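Local atomic coordinates of delta toxin (Clostridium perfringens, PDB entry 2YGT), a protein that is a secreted haemolysin that probably kills cells by assembling into a membrane-spanning beta-barrel pore, as do relatives in the leukocidin/hemolysin family. Residues N187-V192 / E262-N267; S254-W259 / R266-S271. One frame throughout, in Å; residues are numbered along the deposited sequence.

Contact 1. Residues N187-V192 / E262-N267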
loop_
_atom_site.group_PDB
_atom_site.type_symbol
_atom_site.label_atom_id
_atom_site.label_comp_id
_atom_site.label_asym_id
_atom_site.label_seq_id
_atom_site.Cartn_x
_atom_site.Cartn_y
_atom_site.Cartn_z
ATOM N N ASN A 187 4.012 2.901 22.824
ATOM C CA ASN A 187 3.466 3.366 24.097
ATOM C C ASN A 187 4.143 2.751 25.320
ATOM O O ASN A 187 3.909 3.187 26.445
ATOM C CB ASN A 187 1.968 3.075 24.163
ATOM C CG ASN A 187 1.157 4.024 23.316
ATOM O OD1 ASN A 187 0.505 3.615 22.356
ATOM N ND2 ASN A 187 1.201 5.306 23.658
ATOM N N SER A 188 4.968 1.735 25.099
ATOM C CA SER A 188 5.590 1.002 26.197
ATOM C C SER A 188 6.591 1.862 26.962
ATOM O O SER A 188 7.477 2.476 26.367
ATOM C CB SER A 188 6.276 -0.267 25.679
ATOM O OG SER A 188 5.365 -1.095 24.980
ATOM N N TRP A 189 6.442 1.913 28.281
ATOM C CA TRP A 189 7.431 2.581 29.116
ATOM C C TRP A 189 7.654 1.877 30.454
ATOM O O TRP A 189 6.781 1.859 31.321
ATOM C CB TRP A 189 7.092 4.060 29.336
ATOM C CG TRP A 189 8.217 4.792 30.012
ATOM C CD1 TRP A 189 8.327 5.079 31.341
ATOM C CD2 TRP A 189 9.411 5.295 29.395
ATOM N NE1 TRP A 189 9.504 5.742 31.588
ATOM C CE2 TRP A 189 10.189 5.886 30.410
ATOM C CE3 TRP A 189 9.892 5.311 28.080
ATOM C CZ2 TRP A 189 11.422 6.489 30.153
ATOM C CZ3 TRP A 189 11.118 5.908 27.827
ATOM C CH2 TRP A 189 11.868 6.490 28.858
ATOM N N ASN A 190 8.837 1.295 30.600
ATOM C CA ASN A 190 9.259 0.680 31.846
ATOM C C ASN A 190 10.141 1.672 32.593
ATOM O O ASN A 190 11.070 2.232 32.014
ATOM C CB ASN A 190 10.020 -0.615 31.548
ATOM C CG ASN A 190 10.506 -1.314 32.803
ATOM O OD1 ASN A 190 11.470 -0.885 33.439
ATOM N ND2 ASN A 190 9.853 -2.414 33.151
ATOM N N ILE A 191 9.848 1.903 33.869
ATOM C CA ILE A 191 10.556 2.940 34.625
ATOM C C ILE A 191 12.069 2.744 34.686
ATOM O O ILE A 191 12.812 3.706 34.875
ATOM C CB ILE A 191 10.011 3.112 36.056
ATOM C CG1 ILE A 191 9.961 1.769 36.782
ATOM C CG2 ILE A 191 8.640 3.776 36.025
ATOM C CD1 ILE A 191 9.480 1.880 38.210
ATOM N N VAL A 192 12.524 1.508 34.522
ATOM C CA VAL A 192 13.955 1.233 34.506
ATOM C C VAL A 192 14.527 1.245 33.087
ATOM O O VAL A 192 15.465 1.989 32.790
ATOM C CB VAL A 192 14.278 -0.122 35.171
ATOM C CG1 VAL A 192 15.776 -0.401 35.111
ATOM C CG2 VAL A 192 13.774 -0.138 36.610
ATOM N N GLU A 262 22.397 0.294 32.770
ATOM C CA GLU A 262 21.674 -0.676 31.965
ATOM C C GLU A 262 21.214 0.086 30.735
ATOM O O GLU A 262 21.281 1.315 30.707
ATOM C CB GLU A 262 20.460 -1.225 32.715
ATOM C CG GLU A 262 19.368 -0.194 32.957
ATOM C CD GLU A 262 19.685 0.722 34.123
ATOM O OE1 GLU A 262 19.775 0.220 35.263
ATOM O OE2 GLU A 262 19.839 1.942 33.900
ATOM N N TRP A 263 20.755 -0.628 29.715
ATOM C CA TRP A 263 20.219 0.047 28.541
ATOM C C TRP A 263 18.822 0.583 28.829
ATOM O O TRP A 263 17.978 -0.119 29.383
ATOM C CB TRP A 263 20.202 -0.880 27.323
ATOM C CG TRP A 263 21.559 -1.115 26.731
ATOM C CD1 TRP A 263 22.247 -2.292 26.697
ATOM C CD2 TRP A 263 22.399 -0.142 26.095
ATOM N NE1 TRP A 263 23.460 -2.116 26.074
ATOM C CE2 TRP A 263 23.578 -0.804 25.696
ATOM C CE3 TRP A 263 22.267 1.223 25.821
ATOM C CZ2 TRP A 263 24.619 -0.147 25.041
ATOM C CZ3 TRP A 263 23.300 1.870 25.171
ATOM C CH2 TRP A 263 24.459 1.187 24.789
ATOM N N GLN A 264 18.601 1.841 28.471
ATOM C CA GLN A 264 17.279 2.443 28.534
ATOM C C GLN A 264 16.890 2.885 27.126
ATOM O O GLN A 264 17.695 3.488 26.416
ATOM C CB GLN A 264 17.274 3.631 29.493
ATOM C CG GLN A 264 15.923 4.307 29.630
ATOM C CD GLN A 264 15.996 5.611 30.399
ATOM O OE1 GLN A 264 16.911 5.831 31.192
ATOM N NE2 GLN A 264 15.025 6.488 30.167
ATOM N N GLY A 265 15.661 2.575 26.723
ATOM C CA GLY A 265 15.217 2.858 25.371
ATOM C C GLY A 265 14.218 3.994 25.280
ATOM O O GLY A 265 13.407 4.191 26.183
ATOM N N ARG A 266 14.282 4.747 24.187
ATOM C CA ARG A 266 13.314 5.809 23.942
ATOM C C ARG A 266 13.155 6.124 22.457
ATOM O O ARG A 266 14.137 6.225 21.724
ATOM C CB ARG A 266 13.684 7.078 24.706
ATOM C CG ARG A 266 12.742 8.229 24.426
ATOM C CD ARG A 266 12.754 9.242 25.545
ATOM N NE ARG A 266 11.512 10.006 25.574
ATOM C CZ ARG A 266 11.149 10.794 26.577
ATOM N NH1 ARG A 266 11.937 10.924 27.637
ATOM N NH2 ARG A 266 9.998 11.450 26.523
ATOM N N ASN A 267 11.908 6.279 22.026
ATOM C CA ASN A 267 11.607 6.581 20.633
ATOM C C ASN A 267 11.232 8.047 20.426
ATOM O O ASN A 267 10.335 8.564 21.090
ATOM C CB ASN A 267 10.481 5.678 20.132
ATOM C CG ASN A 267 10.207 5.856 18.659
ATOM O OD1 ASN A 267 11.047 5.539 17.819
ATOM N ND2 ASN A 267 9.022 6.361 18.332
#
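Trp189 and Val192 sit on the long loop between strand 170-177 and helix 219-222, where it passes the start of strand 263-282. By its place in the fold this is probably the rim domain of a leukocidin/hemolysin-type toxin. This surface contact is van der Waals, without a hydrogen bond across it. Trp189 has CG anti to the backbone N (chi1 -171°). The far end of its indole, CZ3 and CH2, comes nearest the strand. Trp189 CH2 lies 3.4 Å from Gln264 NE2, and the indole and amide planes are 77° apart. Trp189 CZ3 is 3.3 Å from Gly265 O; both polar atoms meet the ring obliquely. Arg266 CB meets the same ring at its edge, 4.2 Å from Trp189 CZ3. Val192 and Glu262 cross at about a right angle, with Val192 CG1 4.0 Å from Glu262 OE1. Val192 O also rests 3.9 Å from Gln264 CG. An Asx turn leads into Val192: Val192 N donates to Asn190 OD1 at 2.8 Å, as does Tyr193 N. Just beyond, Tyr193 and Asn195 make backbone hydrogen bonds with Gly265. At the start of strand 263-282 the loop flanks one edge, and strand 241-259 pairs along the other.

Contact 2. Residues S254-W259 / R266-S271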
loop_
_atom_site.group_PDB
_atom_site.type_symbol
_atom_site.label_atom_id
_atom_site.label_comp_id
_atom_site.label_asym_id
_atom_site.label_seq_id
_atom_site.Cartn_x
_atom_site.Cartn_y
_atom_site.Cartn_z
ATOM N N SER A 254 13.383 7.979 15.480
ATOM C CA SER A 254 14.695 7.633 16.009
ATOM C C SER A 254 14.546 6.916 17.342
ATOM O O SER A 254 14.158 7.522 18.341
ATOM C CB SER A 254 15.559 8.886 16.181
ATOM O OG SER A 254 15.838 9.497 14.929
ATOM N N TYR A 255 14.840 5.621 17.345
ATOM C CA TYR A 255 14.828 4.835 18.570
ATOM C C TYR A 255 16.209 4.883 19.218
ATOM O O TYR A 255 17.173 4.328 18.691
ATOM C CB TYR A 255 14.416 3.390 18.278
ATOM C CG TYR A 255 14.415 2.491 19.498
ATOM C CD1 TYR A 255 13.382 2.546 20.425
ATOM C CD2 TYR A 255 15.450 1.589 19.720
ATOM C CE1 TYR A 255 13.383 1.730 21.544
ATOM C CE2 TYR A 255 15.458 0.768 20.830
ATOM C CZ TYR A 255 14.424 0.842 21.738
ATOM O OH TYR A 255 14.431 0.025 22.842
ATOM N N HIS A 256 16.298 5.571 20.351
ATOM C CA HIS A 256 17.559 5.732 21.067
ATOM C C HIS A 256 17.697 4.714 22.189
ATOM O O HIS A 256 16.754 4.484 22.945
ATOM C CB HIS A 256 17.647 7.132 21.682
ATOM C CG HIS A 256 17.803 8.234 20.679
ATOM N ND1 HIS A 256 18.853 9.124 20.711
ATOM C CD2 HIS A 256 17.038 8.590 19.620
ATOM C CE1 HIS A 256 18.731 9.982 19.713
ATOM N NE2 HIS A 256 17.638 9.679 19.035
ATOM N N ILE A 257 18.874 4.106 22.293
ATOM C CA ILE A 257 19.245 3.395 23.512
ATOM C C ILE A 257 20.410 4.115 24.187
ATOM O O ILE A 257 21.382 4.494 23.532
ATOM C CB ILE A 257 19.602 1.910 23.261
ATOM C CG1 ILE A 257 20.728 1.787 22.231
ATOM C CG2 ILE A 257 18.369 1.137 22.821
ATOM C CD1 ILE A 257 21.247 0.375 22.068
ATOM N N ALA A 258 20.291 4.323 25.492
ATOM C CA ALA A 258 21.317 5.019 26.256
ATOM C C ALA A 258 21.659 4.227 27.508
ATOM O O ALA A 258 20.770 3.776 28.229
ATOM C CB ALA A 258 20.848 6.419 26.623
ATOM N N TRP A 259 22.951 4.061 27.760
ATOM C CA TRP A 259 23.411 3.263 28.887
ATOM C C TRP A 259 23.639 4.104 30.139
ATOM O O TRP A 259 24.434 5.040 30.135
ATOM C CB TRP A 259 24.697 2.517 28.526
ATOM C CG TRP A 259 25.228 1.680 29.648
ATOM C CD1 TRP A 259 26.106 2.069 30.616
ATOM C CD2 TRP A 259 24.913 0.306 29.923
ATOM N NE1 TRP A 259 26.359 1.027 31.473
ATOM C CE2 TRP A 259 25.639 -0.067 31.070
ATOM C CE3 TRP A 259 24.089 -0.642 29.305
ATOM C CZ2 TRP A 259 25.568 -1.348 31.617
ATOM C CZ3 TRP A 259 24.019 -1.916 29.852
ATOM C CH2 TRP A 259 24.754 -2.256 30.996
ATOM N N ARG A 266 14.282 4.747 24.187
ATOM C CA ARG A 266 13.314 5.809 23.942
ATOM C C ARG A 266 13.155 6.124 22.457
ATOM O O ARG A 266 14.137 6.225 21.724
ATOM C CB ARG A 266 13.684 7.078 24.706
ATOM C CG ARG A 266 12.742 8.229 24.426
ATOM C CD ARG A 266 12.754 9.242 25.545
ATOM N NE ARG A 266 11.512 10.006 25.574
ATOM C CZ ARG A 266 11.149 10.794 26.577
ATOM N NH1 ARG A 266 11.937 10.924 27.637
ATOM N NH2 ARG A 266 9.998 11.450 26.523
ATOM N N ASN A 267 11.908 6.279 22.026
ATOM C CA ASN A 267 11.607 6.581 20.633
ATOM C C ASN A 267 11.232 8.047 20.426
ATOM O O ASN A 267 10.335 8.564 21.090
ATOM C CB ASN A 267 10.481 5.678 20.132
ATOM C CG ASN A 267 10.207 5.856 18.659
ATOM O OD1 ASN A 267 11.047 5.539 17.819
ATOM N ND2 ASN A 267 9.022 6.361 18.332
ATOM N N TYR A 268 11.925 8.712 19.506
ATOM C CA TYR A 268 11.656 10.113 19.201
ATOM C C TYR A 268 11.169 10.254 17.766
ATOM O O TYR A 268 11.473 9.414 16.920
ATOM C CB TYR A 268 12.920 10.958 19.370
ATOM C CG TYR A 268 13.513 10.946 20.759
ATOM C CD1 TYR A 268 14.398 9.950 21.146
ATOM C CD2 TYR A 268 13.203 11.942 21.678
ATOM C CE1 TYR A 268 14.948 9.937 22.407
ATOM C CE2 TYR A 268 13.748 11.936 22.945
ATOM C CZ TYR A 268 14.622 10.931 23.304
ATOM O OH TYR A 268 15.174 10.912 24.562
ATOM N N PRO A 269 10.410 11.323 17.485
ATOM C CA PRO A 269 10.053 11.643 16.101
ATOM C C PRO A 269 11.315 12.031 15.347
ATOM O O PRO A 269 12.347 12.254 15.983
ATOM C CB PRO A 269 9.137 12.864 16.244
ATOM C CG PRO A 269 8.680 12.852 17.668
ATOM C CD PRO A 269 9.809 12.261 18.446
ATOM N N ASP A 270 11.248 12.108 14.023
ATOM C CA ASP A 270 12.410 12.512 13.243
ATOM C C ASP A 270 12.037 13.284 11.979
ATOM O O ASP A 270 12.161 14.507 11.931
ATOM C CB ASP A 270 13.275 11.302 12.888
ATOM C CG ASP A 270 14.636 11.701 12.355
ATOM O OD1 ASP A 270 15.353 12.453 13.047
ATOM O OD2 ASP A 270 14.993 11.262 11.243
ATOM N N SER A 271 11.576 12.570 10.958
ATOM C CA SER A 271 11.371 13.187 9.653
ATOM C C SER A 271 10.246 12.536 8.852
ATOM O O SER A 271 9.831 11.413 9.136
ATOM C CB SER A 271 12.672 13.142 8.851
ATOM O OG SER A 271 13.196 11.824 8.818
HETATM O O HOH W 1 15.396 12.077 15.547
#
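His256 and Tyr268 both place CG anti to the carbonyl carbon, with chi1 of -70° and -60°, and their rings meet on one face of a beta hairpin. Strands 241-259 and 263-282 are its antiparallel arms. The rings form a T-shaped pair: the edge of Tyr268 points at the face of His256, planes 74° and centroids 4.8 Å apart. The closest atoms of the two rings are Tyr268 CD1 and His256 CD2, at 3.3 Å. Their backbones belong to two hydrogen-bonded pairs, Ser254 with Tyr268 and His256 with Arg266. In the first, Ser254 N reaches Tyr268 O at 2.8 Å; in the second, Arg266 N reaches His256 O at 2.8 Å. Each has the reciprocal bond too. Tyr255 and Asn267 form the non-hydrogen-bonded pair between them and use the other face. Their polar ends are held elsewhere: Tyr255 OH by Asn195 O, Asn267 OD1 by Trp89 NE1. A classic beta bulge follows, with Asp270 and Ser271 both facing Ile252. Asp270 OD2 forms a salt bridge with Arg88 NH2. The other oxygen, OD1, accepts from a water that bridges the strands. That water accepts from Ser254 OG at 2.7 Å and donates to Pro269 O at 3.1 Å.

Overall arrangement
Both contacts use strand 263-282 and share Arg266 and Asn267. Their centres are about 10 Å apart. Gln264 O and Ala258 N, 2.9 Å apart, probably form a hydrogen bond that carries the hairpin ladder from contact 2 into the strand of contact 1. The Trp263 ring also packs on strand 241-259, with Trp263 CE3 3.5 Å from Ala258 C. Gly265 CA packs against Tyr255 OH at 3.9 Å. The contact centres lie about 31 Å (contact 1) and 26 Å (contact 2) from the chain centre, on the same side of it. Both lie away from the zinc site of Asp54 and His286 and from the other zinc ligands, Asp110 and Asp166.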